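MazG-related protein (PDB 2YXH) probably hydrolyses nucleoside triphosphates to monophosphates and pyrophosphate as a metal-binding member of the all-helical MazG family. Local coordinates at the interface of chains A and B. Residues are numbered along the deposited sequence; one frame, centred on the assembly and turned at random. Chains: chain A/B, MazG-related protein.

The interface of chains A and B. Residues chain A 77, 79-81, 83-84; chain B 2, 5, 8, 55, 58-59.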
# COMPACT_ATOMS: atom_id res chain seq x y z
N GLU A 77 -1.14 7.12 11.05
CA GLU A 77 0.09 7.14 11.83
C GLU A 77 -0.03 6.14 12.97
O GLU A 77 0.85 5.34 13.16
CB GLU A 77 0.47 8.56 12.31
CG GLU A 77 0.20 9.66 11.29
CD GLU A 77 0.97 9.43 9.96
OE1 GLU A 77 2.21 9.23 10.14
OE2 GLU A 77 0.38 9.44 8.78
N ALA A 79 -1.56 3.39 12.89
CA ALA A 79 -1.64 2.02 12.32
C ALA A 79 -0.25 1.67 11.86
O ALA A 79 0.21 0.55 12.03
CB ALA A 79 -2.63 1.94 11.18
N ILE A 80 0.41 2.66 11.28
CA ILE A 80 1.82 2.56 10.88
C ILE A 80 2.73 2.39 12.06
O ILE A 80 3.57 1.53 12.00
CB ILE A 80 2.31 3.69 9.94
CG1 ILE A 80 1.48 3.67 8.64
CG2 ILE A 80 3.81 3.53 9.64
CD1 ILE A 80 1.59 4.90 7.72
N GLN A 81 2.61 3.20 13.13
CA GLN A 81 3.58 3.02 14.26
C GLN A 81 3.39 1.68 14.93
O GLN A 81 4.35 1.07 15.41
CB GLN A 81 3.69 4.21 15.28
CG GLN A 81 3.93 5.67 14.63
CD GLN A 81 5.15 5.82 13.73
OE1 GLN A 81 6.21 5.26 14.03
NE2 GLN A 81 5.00 6.60 12.60
N VAL A 83 2.76 -1.19 13.18
CA VAL A 83 3.30 -2.30 12.37
C VAL A 83 4.84 -2.14 12.50
O VAL A 83 5.56 -3.11 12.51
CB VAL A 83 2.83 -2.27 10.85
CG1 VAL A 83 3.39 -0.93 10.17
CG2 VAL A 83 3.18 -3.61 10.09
N VAL A 84 5.32 -0.91 12.63
CA VAL A 84 6.68 -0.72 12.89
C VAL A 84 7.16 -1.34 14.25
O VAL A 84 8.28 -1.86 14.35
CB VAL A 84 6.98 0.76 12.88
CG1 VAL A 84 8.23 0.99 13.57
CG2 VAL A 84 7.15 1.18 11.39
N VAL B 2 5.38 7.10 8.90
CA VAL B 2 5.41 6.97 7.42
C VAL B 2 6.83 6.75 6.83
O VAL B 2 7.01 6.13 5.76
CB VAL B 2 4.77 8.16 6.81
N LEU B 5 8.82 3.71 8.39
CA LEU B 5 8.42 2.47 7.77
C LEU B 5 9.27 2.21 6.51
O LEU B 5 9.76 1.12 6.29
CB LEU B 5 6.93 2.48 7.43
CG LEU B 5 6.40 1.14 6.82
CD1 LEU B 5 6.84 -0.04 7.72
CD2 LEU B 5 4.91 1.28 6.65
N ILE B 8 12.72 1.16 7.72
CA ILE B 8 12.51 -0.27 8.02
C ILE B 8 12.65 -1.10 6.75
O ILE B 8 13.47 -2.01 6.71
CB ILE B 8 11.15 -0.50 8.71
CG1 ILE B 8 11.14 0.16 10.12
CG2 ILE B 8 10.78 -1.95 8.84
CD1 ILE B 8 11.70 -0.69 11.25
N GLY B 55 -2.11 -1.41 9.11
CA GLY B 55 -0.65 -1.35 9.17
C GLY B 55 0.00 -2.51 8.40
O GLY B 55 0.86 -2.26 7.55
N ILE B 58 -0.24 -1.73 4.59
CA ILE B 58 0.71 -0.71 4.09
C ILE B 58 2.14 -1.26 4.02
O ILE B 58 2.79 -1.15 2.98
CB ILE B 58 0.65 0.59 4.81
CG1 ILE B 58 -0.66 1.28 4.43
CG2 ILE B 58 1.83 1.58 4.36
CD1 ILE B 58 -1.24 2.07 5.49
N TYR B 59 2.60 -1.92 5.08
CA TYR B 59 3.92 -2.54 5.02
C TYR B 59 4.06 -3.58 3.90
O TYR B 59 4.98 -3.55 3.09
CB TYR B 59 4.14 -3.18 6.36
CG TYR B 59 5.25 -4.15 6.50
CD1 TYR B 59 6.58 -3.77 6.28
CD2 TYR B 59 5.02 -5.37 6.97
CE1 TYR B 59 7.63 -4.63 6.51
CE2 TYR B 59 6.06 -6.25 7.16
CZ TYR B 59 7.37 -5.85 6.94
OH TYR B 59 8.39 -6.77 7.13
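Helix 76-90 of chain A meets helix 47-72 of chain B backbone to backbone at B:Gly55, whose CA lies 3.5 Å from the carbonyl O of A:Ala79. This helix-on-helix contact belongs to the two-fold interface of a MazG-type helical protein, possibly its biological dimer, and the symmetry repeats it with A and B swapped. A:Val83 sits over the peptide of B:Gly55, where both methyls and CB approach the carbonyl group; CG2 stands 3.7 Å from the glycine O. Its chi1 of 63° puts CG1 in the crowded position between backbone N and carbonyl carbon, while CG2 is anti to the backbone N. That same CG2 also reaches B:Tyr59, touching CB at 3.9 Å and standing above the plane of the ring, just outside the CG–CD2 bond.

On the other flank, B:Leu5 of helix 3-15 lies across A:Ile80 and A:Val84, one turn apart, its CB near both and its methyls splayed, one to each. The side chains of B:Leu5 and A:Ile80 cross at about a right angle, CD2 meeting the isoleucine branch methyl CG2 at 3.9 Å. The other methyl, CD1, packs against A:Val84 CG2, which is anti to the carbonyl carbon because chi1 (161°) places CG1 anti to the backbone N. Just before this helix, B:Val2, whose side chain is incompletely modelled, places its backbone N 3.7 Å from A:Gln81 NE2 and 4.0 Å from A:Glu77 OE1, beyond hydrogen-bonding distance.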